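Long-range contacts in VIN1 (Oscarella pearsei, PDB 6BFI), which binds actin filaments and may play a role in cell-cell adhesion, as a sponge member of the vinculin/alpha-catenin family: residues Phe5-Glu11 and Arg178-Thr183; Met171-Glu176 and Leu195-Arg199. All coordinates share one frame; numbering follows the deposited sequence.

In the fold
Both contacts belong to the N-terminal part of this all-helical vinculin-family chain, and their centres lie about 18 Å apart. Helix 154-178 and helix 185-215 pack antiparallel in interaction 2, while the turn that connects them, 178-183, is tied in interaction 1 to the start of helix 8-32. Along the chain the segments alternate: 5-11, 171-176, 178-183, then 195-199. The two contacts touch where His179 CD2 packs against Leu195 CD1 at 4.1 Å. Helix 102-145 lies beside both, receiving His6 and Arg178 in one and Met171 in the other, so the N-terminal helix is fastened to the end of the hairpin.

Interaction 1 of 2, residues Phe5-Glu11 and Arg178-Thr183; sequences FHTKTLE and RHPELT
Thr183 meets Phe5 and His6 where the turn between helices 154-178 and 185-215 runs past the N-terminal end of helix 8-32, a backbone-bridged junction in the vinculin helical fold. CB of Thr183 points toward segment 5-11, and with chi1 at 53° Thr183 OG1 sits between its own N and C and reaches Phe5 O at 2.7 Å, in the carbonyl plane on a lone pair. The other branch, Thr183 CG2, lies 3.5 Å from Lys8 N and is approached by Glu11 OE1.

A single beta bridge pairs Thr7 with Leu182. Lys8 N gives a straight bond to Glu181 O (2.9 Å), using one of the amides at the start of the helix, while Thr183 N binds His6 O at 3.2 Å. Leu182 turns its CD2 methyl back to His6 O, 3.5 Å away.

On the buried side His6 and Arg178 cross at about a right angle. Their planes are 60° apart, and Arg178 NH2 comes to the ring's edge, 4.0 Å from His6 CE1. Asp127 of helix 102-145 forms a salt bridge with Arg178 NH2 and accepts a weak hydrogen bond from Thr7 OG1, so one carboxylate serves both segments; Arg178 NH1 also makes a long ion pair with Glu181 OE1. Phe5 leads away, to helix 763-778.

Lys8 lies at the exposed margin. Extended beyond CG, its chain runs alongside the turn, CG over Glu181 O, until Lys8 NZ donates to Pro180 O at 2.9 Å.

Interaction 2 of 2, residues Met171-Glu176 and Leu195-Arg199; sequences MMKVVE and LGTVR
Met172 turns CG away from its carbonyl carbon, beside the backbone N (chi1 -65°), and extends from there across to helix 185-215, where its methyl meets Val198. Helices 154-178 and 185-215 form an antiparallel hairpin of the vinculin-type helical bundle; the short axes here run at 164° and approach to 11.4 Å, a spacing filled mainly by side chains. Met172 and Leu195 lie alongside one another, running in opposite senses, with Met172 CG against Leu195 CD2, and Met172 CE closes on Val198 CG1 at 3.6 Å.

Leu195 does the matching work from the other helix. It runs counter to Val175, placing Leu195 CD1 3.7 Å from Val175 CG1, and the same methyl packs against CG of Glu176. Deeper in, Met171 bends at its last torsion to bring CE near Val198 CG1. Beyond this apolar layer the hairpin also packs against helix 102-145, through Met171, and helix 224-249, through Val175 and Val198.

Arg199 lies on the solvent side and is modelled in two conformers; what follows holds for one of them only. Its chain, bent at chi3, lays one guanidinium face over Met172 SD, while CG of Glu176 sits at the edge, in plane. The Glu176 and Arg199 side chains cross at about a right angle, with the carboxylate plane turned 52° from the guanidinium, and the salt bridge is a long one: Glu176 OE2 stands 3.9 Å from Arg199 NH2.

Interaction 1 of 2, residues Phe5-Glu11 and Arg178-Thr183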
ATOM      1  N   PHE A   5     -19.147  -0.464  13.562  1.00 53.15           N
ATOM      2  CA  PHE A   5     -19.096  -1.727  12.833  1.00 55.90           C
ATOM      3  C   PHE A   5     -17.660  -2.186  12.613  1.00 58.70           C
ATOM      4  O   PHE A   5     -17.360  -2.810  11.589  1.00 62.11           O
ATOM      5  CB  PHE A   5     -19.823  -1.634  11.483  1.00 57.48           C
ATOM      6  CG  PHE A   5     -20.133  -0.229  11.052  1.00 53.89           C
ATOM      7  CD1 PHE A   5     -19.127   0.614  10.605  1.00 54.67           C
ATOM      8  CD2 PHE A   5     -21.434   0.243  11.083  1.00 51.33           C
ATOM      9  CE1 PHE A   5     -19.415   1.909  10.203  1.00 55.38           C
ATOM     10  CE2 PHE A   5     -21.730   1.533  10.684  1.00 52.30           C
ATOM     11  CZ  PHE A   5     -20.720   2.368  10.243  1.00 55.28           C
ATOM     12  N   HIS A   6     -16.767  -1.890  13.558  1.00 61.93           N
ATOM     13  CA  HIS A   6     -15.371  -2.305  13.485  1.00 62.36           C
ATOM     14  C   HIS A   6     -15.170  -3.764  13.869  1.00 57.97           C
ATOM     15  O   HIS A   6     -14.027  -4.236  13.871  1.00 59.58           O
ATOM     16  CB  HIS A   6     -14.510  -1.413  14.386  1.00 63.87           C
ATOM     17  CG  HIS A   6     -14.959  -1.388  15.815  1.00 67.35           C
ATOM     18  ND1 HIS A   6     -14.306  -2.080  16.813  1.00 66.86           N
ATOM     19  CD2 HIS A   6     -15.999  -0.758  16.412  1.00 68.43           C
ATOM     20  CE1 HIS A   6     -14.922  -1.874  17.963  1.00 68.48           C
ATOM     21  NE2 HIS A   6     -15.952  -1.077  17.747  1.00 71.53           N
ATOM     22  N   THR A   7     -16.246  -4.485  14.172  1.00 58.31           N
ATOM     23  CA  THR A   7     -16.187  -5.848  14.674  1.00 58.41           C
ATOM     24  C   THR A   7     -17.185  -6.706  13.907  1.00 59.54           C
ATOM     25  O   THR A   7     -18.296  -6.256  13.606  1.00 59.96           O
ATOM     26  CB  THR A   7     -16.477  -5.867  16.187  1.00 61.58           C
ATOM     27  OG1 THR A   7     -15.260  -5.649  16.915  1.00 62.91           O
ATOM     28  CG2 THR A   7     -17.097  -7.176  16.624  1.00 66.18           C
ATOM     29  N   LYS A   8     -16.775  -7.936  13.573  1.00 59.29           N
ATOM     30  CA  LYS A   8     -17.647  -8.840  12.828  1.00 60.10           C
ATOM     31  C   LYS A   8     -18.946  -9.124  13.573  1.00 63.73           C
ATOM     32  O   LYS A   8     -19.985  -9.345  12.942  1.00 63.90           O
ATOM     33  CB  LYS A   8     -16.916 -10.147  12.525  1.00 59.40           C
ATOM     34  CG  LYS A   8     -15.763  -9.997  11.549  1.00 64.69           C
ATOM     35  CD  LYS A   8     -14.996 -11.302  11.393  1.00 69.43           C
ATOM     36  CE  LYS A   8     -13.882 -11.166  10.372  1.00 62.75           C
ATOM     37  NZ  LYS A   8     -13.140 -12.446  10.199  1.00 77.59           N
ATOM     38  N   THR A   9     -18.908  -9.136  14.907  1.00 63.33           N
ATOM     39  CA  THR A   9     -20.140  -9.278  15.678  1.00 65.33           C
ATOM     40  C   THR A   9     -21.022  -8.044  15.534  1.00 64.16           C
ATOM     41  O   THR A   9     -22.245  -8.162  15.375  1.00 69.83           O
ATOM     42  CB  THR A   9     -19.811  -9.534  17.149  1.00 64.01           C
ATOM     43  OG1 THR A   9     -19.073 -10.756  17.269  1.00 62.57           O
ATOM     44  CG2 THR A   9     -21.085  -9.629  17.977  1.00 60.56           C
ATOM     45  N   LEU A  10     -20.417  -6.854  15.586  1.00 62.61           N
ATOM     46  CA  LEU A  10     -21.171  -5.616  15.414  1.00 61.59           C
ATOM     47  C   LEU A  10     -21.891  -5.593  14.073  1.00 58.97           C
ATOM     48  O   LEU A  10     -23.110  -5.408  14.015  1.00 51.78           O
ATOM     49  CB  LEU A  10     -20.237  -4.413  15.538  1.00 59.51           C
ATOM     50  CG  LEU A  10     -20.027  -3.844  16.940  1.00 58.82           C
ATOM     51  CD1 LEU A  10     -18.931  -2.794  16.923  1.00 61.23           C
ATOM     52  CD2 LEU A  10     -21.321  -3.249  17.460  1.00 56.50           C
ATOM     53  N   GLU A  11     -21.147  -5.777  12.981  1.00 62.22           N
ATOM     54  CA  GLU A  11     -21.761  -5.797  11.658  1.00 61.37           C
ATOM     55  C   GLU A  11     -22.778  -6.924  11.538  1.00 61.67           C
ATOM     56  O   GLU A  11     -23.875  -6.730  10.996  1.00 57.49           O
ATOM     57  CB  GLU A  11     -20.676  -5.928  10.588  1.00 62.73           C
ATOM     58  CG  GLU A  11     -21.187  -6.357   9.223  1.00 65.99           C
ATOM     59  CD  GLU A  11     -20.066  -6.567   8.223  1.00 69.59           C
ATOM     60  OE1 GLU A  11     -19.028  -5.879   8.334  1.00 67.27           O
ATOM     61  OE2 GLU A  11     -20.221  -7.425   7.329  1.00 72.84           O
ATOM     62  N   ARG A 178      -7.737 -11.368  18.876  1.00 56.36           N
ATOM     63  CA  ARG A 178      -8.511 -10.176  18.549  1.00 52.72           C
ATOM     64  C   ARG A 178      -8.562  -9.915  17.047  1.00 53.25           C
ATOM     65  O   ARG A 178      -9.641  -9.678  16.493  1.00 58.28           O
ATOM     66  CB  ARG A 178      -7.932  -8.964  19.281  1.00 51.64           C
ATOM     67  CG  ARG A 178      -8.566  -7.638  18.903  1.00 49.52           C
ATOM     68  CD  ARG A 178     -10.041  -7.592  19.276  1.00 56.20           C
ATOM     69  NE  ARG A 178     -10.594  -6.252  19.099  1.00 59.58           N
ATOM     70  CZ  ARG A 178     -11.851  -5.916  19.372  1.00 60.96           C
ATOM     71  NH1 ARG A 178     -12.701  -6.824  19.836  1.00 60.49           N
ATOM     72  NH2 ARG A 178     -12.260  -4.668  19.182  1.00 60.48           N
ATOM     73  N   HIS A 179      -7.409  -9.948  16.366  1.00 48.84           N
ATOM     74  CA  HIS A 179      -7.403  -9.446  14.991  1.00 52.11           C
ATOM     75  C   HIS A 179      -8.242 -10.260  13.998  1.00 56.65           C
ATOM     76  O   HIS A 179      -8.649  -9.701  12.971  1.00 50.84           O
ATOM     77  CB  HIS A 179      -5.964  -9.289  14.473  1.00 48.69           C
ATOM     78  CG  HIS A 179      -5.250 -10.575  14.189  1.00 51.46           C
ATOM     79  ND1 HIS A 179      -5.559 -11.382  13.117  1.00 52.90           N
ATOM     80  CD2 HIS A 179      -4.205 -11.168  14.816  1.00 57.34           C
ATOM     81  CE1 HIS A 179      -4.754 -12.430  13.110  1.00 54.53           C
ATOM     82  NE2 HIS A 179      -3.922 -12.323  14.129  1.00 58.00           N
ATOM     83  N   PRO A 180      -8.544 -11.545  14.228  1.00 59.73           N
ATOM     84  CA  PRO A 180      -9.523 -12.216  13.355  1.00 54.26           C
ATOM     85  C   PRO A 180     -10.954 -11.721  13.518  1.00 72.75           C
ATOM     86  O   PRO A 180     -11.832 -12.160  12.765  1.00 57.73           O
ATOM     87  CB  PRO A 180      -9.407 -13.692  13.764  1.00 55.92           C
ATOM     88  CG  PRO A 180      -8.039 -13.817  14.307  1.00 55.03           C
ATOM     89  CD  PRO A 180      -7.809 -12.534  15.040  1.00 55.79           C
ATOM     90  N   GLU A 181     -11.225 -10.829  14.470  1.00 65.13           N
ATOM     91  CA  GLU A 181     -12.575 -10.329  14.687  1.00 61.29           C
ATOM     92  C   GLU A 181     -12.821  -8.963  14.061  1.00 56.10           C
ATOM     93  O   GLU A 181     -13.974  -8.527  14.007  1.00 57.84           O
ATOM     94  CB  GLU A 181     -12.879 -10.259  16.190  1.00 65.68           C
ATOM     95  CG  GLU A 181     -12.990 -11.618  16.862  1.00 74.75           C
ATOM     96  CD  GLU A 181     -13.279 -11.516  18.350  1.00 79.24           C
ATOM     97  OE1 GLU A 181     -12.966 -10.466  18.950  1.00 80.97           O
ATOM     98  OE2 GLU A 181     -13.822 -12.487  18.919  1.00 83.51           O
ATOM     99  N   LEU A 182     -11.780  -8.286  13.587  1.00 54.25           N
ATOM    100  CA  LEU A 182     -11.939  -6.941  13.056  1.00 54.31           C
ATOM    101  C   LEU A 182     -12.442  -6.976  11.617  1.00 56.00           C
ATOM    102  O   LEU A 182     -12.097  -7.870  10.839  1.00 56.25           O
ATOM    103  CB  LEU A 182     -10.615  -6.180  13.136  1.00 55.62           C
ATOM    104  CG  LEU A 182     -10.047  -5.960  14.542  1.00 50.72           C
ATOM    105  CD1 LEU A 182      -8.752  -5.159  14.486  1.00 48.89           C
ATOM    106  CD2 LEU A 182     -11.067  -5.274  15.440  1.00 52.09           C
ATOM    107  N   THR A 183     -13.280  -5.999  11.273  1.00 63.05           N
ATOM    108  CA  THR A 183     -13.807  -5.874   9.920  1.00 64.25           C
ATOM    109  C   THR A 183     -12.884  -5.096   8.997  1.00 65.80           C
ATOM    110  O   THR A 183     -13.046  -5.171   7.775  1.00 61.01           O
ATOM    111  CB  THR A 183     -15.180  -5.193   9.942  1.00 62.29           C
ATOM    112  OG1 THR A 183     -15.087  -3.958  10.666  1.00 61.83           O
ATOM    113  CG2 THR A 183     -16.214  -6.090  10.601  1.00 63.52           C
TER

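Interaction 2 of 2, residues Met171-Glu176 and Leu195-Arg199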
ATOM      1  N   MET A 171       0.018 -11.886  26.057  1.00 69.38           N
ATOM      2  CA  MET A 171      -0.309 -10.790  25.149  1.00 69.93           C
ATOM      3  C   MET A 171      -0.570 -11.306  23.738  1.00 66.20           C
ATOM      4  O   MET A 171      -1.552 -10.916  23.091  1.00 63.88           O
ATOM      5  CB  MET A 171       0.817  -9.756  25.147  1.00 69.95           C
ATOM      6  CG  MET A 171       0.556  -8.559  24.246  1.00 72.37           C
ATOM      7  SD  MET A 171       1.929  -7.388  24.203  1.00 72.67           S
ATOM      8  CE  MET A 171       3.190  -8.375  23.403  1.00 72.04           C
ATOM      9  N   MET A 172       0.294 -12.201  23.249  1.00 62.89           N
ATOM     10  CA  MET A 172       0.184 -12.663  21.870  1.00 63.84           C
ATOM     11  C   MET A 172      -1.065 -13.511  21.654  1.00 62.05           C
ATOM     12  O   MET A 172      -1.668 -13.462  20.577  1.00 59.21           O
ATOM     13  CB  MET A 172       1.431 -13.449  21.473  1.00 75.89           C
ATOM     14  CG  MET A 172       2.699 -12.621  21.447  1.00 86.44           C
ATOM     15  SD  MET A 172       4.135 -13.611  21.002  1.00 94.73           S
ATOM     16  CE  MET A 172       5.463 -12.478  21.396  1.00 95.43           C
ATOM     17  N   LYS A 173      -1.462 -14.309  22.650  1.00 63.47           N
ATOM     18  CA  LYS A 173      -2.680 -15.094  22.479  1.00 63.03           C
ATOM     19  C   LYS A 173      -3.910 -14.196  22.416  1.00 62.30           C
ATOM     20  O   LYS A 173      -4.865 -14.496  21.687  1.00 59.14           O
ATOM     21  CB  LYS A 173      -2.821 -16.122  23.605  1.00 61.14           C
ATOM     22  CG  LYS A 173      -3.132 -15.537  24.973  1.00 62.28           C
ATOM     23  CD  LYS A 173      -3.595 -16.622  25.934  1.00 69.60           C
ATOM     24  CE  LYS A 173      -4.201 -16.031  27.197  1.00 65.27           C
ATOM     25  NZ  LYS A 173      -5.019 -17.039  27.924  1.00 69.81           N
ATOM     26  N   VAL A 174      -3.887 -13.080  23.143  1.00 62.09           N
ATOM     27  CA  VAL A 174      -5.029 -12.176  23.178  1.00 60.78           C
ATOM     28  C   VAL A 174      -5.113 -11.357  21.896  1.00 56.10           C
ATOM     29  O   VAL A 174      -6.196 -11.195  21.324  1.00 60.55           O
ATOM     30  CB  VAL A 174      -4.945 -11.289  24.433  1.00 63.21           C
ATOM     31  CG1 VAL A 174      -5.616  -9.962  24.196  1.00 64.25           C
ATOM     32  CG2 VAL A 174      -5.582 -11.997  25.619  1.00 65.98           C
ATOM     33  N   VAL A 175      -3.980 -10.838  21.415  1.00 52.20           N
ATOM     34  CA  VAL A 175      -3.994 -10.072  20.172  1.00 52.20           C
ATOM     35  C   VAL A 175      -4.307 -10.982  18.987  1.00 56.58           C
ATOM     36  O   VAL A 175      -5.142 -10.653  18.131  1.00 61.27           O
ATOM     37  CB  VAL A 175      -2.658  -9.329  19.985  1.00 50.83           C
ATOM     38  CG1 VAL A 175      -2.664  -8.549  18.682  1.00 47.76           C
ATOM     39  CG2 VAL A 175      -2.407  -8.400  21.164  1.00 48.58           C
ATOM     40  N   GLU A 176      -3.648 -12.144  18.927  1.00 57.24           N
ATOM     41  CA  GLU A 176      -3.965 -13.142  17.911  1.00 64.63           C
ATOM     42  C   GLU A 176      -5.407 -13.622  18.004  1.00 67.84           C
ATOM     43  O   GLU A 176      -5.956 -14.098  17.004  1.00 68.85           O
ATOM     44  CB  GLU A 176      -3.014 -14.333  18.031  1.00 68.54           C
ATOM     45  CG  GLU A 176      -1.773 -14.228  17.160  1.00 77.73           C
ATOM     46  CD  GLU A 176      -2.078 -14.402  15.681  1.00 88.61           C
ATOM     47  OE1 GLU A 176      -3.141 -14.975  15.350  1.00 95.98           O
ATOM     48  OE2 GLU A 176      -1.254 -13.968  14.849  1.00 91.83           O
ATOM     49  N   LEU A 195       2.854  -7.967  15.909  1.00 55.79           N
ATOM     50  CA  LEU A 195       3.045  -9.274  16.529  1.00 58.89           C
ATOM     51  C   LEU A 195       4.318  -9.935  16.015  1.00 61.89           C
ATOM     52  O   LEU A 195       5.139 -10.430  16.800  1.00 65.66           O
ATOM     53  CB  LEU A 195       1.832 -10.165  16.265  1.00 61.56           C
ATOM     54  CG  LEU A 195       0.585  -9.912  17.112  1.00 64.83           C
ATOM     55  CD1 LEU A 195      -0.577 -10.756  16.610  1.00 69.92           C
ATOM     56  CD2 LEU A 195       0.875 -10.212  18.575  1.00 64.61           C
ATOM     57  N   GLY A 196       4.500  -9.945  14.693  1.00 61.40           N
ATOM     58  CA  GLY A 196       5.734 -10.470  14.132  1.00 59.62           C
ATOM     59  C   GLY A 196       6.962  -9.762  14.671  1.00 55.67           C
ATOM     60  O   GLY A 196       7.965 -10.404  15.006  1.00 54.38           O
ATOM     61  N   THR A 197       6.895  -8.430  14.780  1.00 51.99           N
ATOM     62  CA  THR A 197       8.022  -7.672  15.318  1.00 52.57           C
ATOM     63  C   THR A 197       8.384  -8.139  16.724  1.00 53.89           C
ATOM     64  O   THR A 197       9.554  -8.413  17.015  1.00 57.61           O
ATOM     65  CB  THR A 197       7.703  -6.176  15.314  1.00 51.00           C
ATOM     66  OG1 THR A 197       7.699  -5.688  13.968  1.00 52.98           O
ATOM     67  CG2 THR A 197       8.740  -5.407  16.124  1.00 47.93           C
ATOM     68  N   VAL A 198       7.389  -8.250  17.606  1.00 50.00           N
ATOM     69  CA  VAL A 198       7.667  -8.675  18.978  1.00 54.88           C
ATOM     70  C   VAL A 198       8.262 -10.080  18.993  1.00 61.21           C
ATOM     71  O   VAL A 198       9.278 -10.343  19.661  1.00 59.85           O
ATOM     72  CB  VAL A 198       6.389  -8.590  19.834  1.00 53.33           C
ATOM     73  CG1 VAL A 198       6.661  -9.091  21.240  1.00 54.30           C
ATOM     74  CG2 VAL A 198       5.870  -7.163  19.870  1.00 48.07           C
ATOM     75  N   ARG A 199       7.656 -10.998  18.233  0.60 62.66           N
ATOM     76  CA  ARG A 199       8.097 -12.390  18.244  0.60 63.59           C
ATOM     77  C   ARG A 199       9.533 -12.530  17.748  0.60 64.81           C
ATOM     78  O   ARG A 199      10.295 -13.358  18.263  0.60 74.15           O
ATOM     79  CB  ARG A 199       7.151 -13.248  17.403  0.60 66.49           C
ATOM     80  CG  ARG A 199       6.330 -14.243  18.214  0.60 79.07           C
ATOM     81  CD  ARG A 199       5.542 -15.190  17.319  0.60 73.57           C
ATOM     82  NE  ARG A 199       4.281 -14.614  16.858  0.60 83.50           N
ATOM     83  CZ  ARG A 199       3.100 -14.860  17.416  0.60 78.58           C
ATOM     84  NH1 ARG A 199       3.013 -15.673  18.459  0.60 85.49           N
ATOM     85  NH2 ARG A 199       2.002 -14.293  16.931  0.60 81.10           N
TER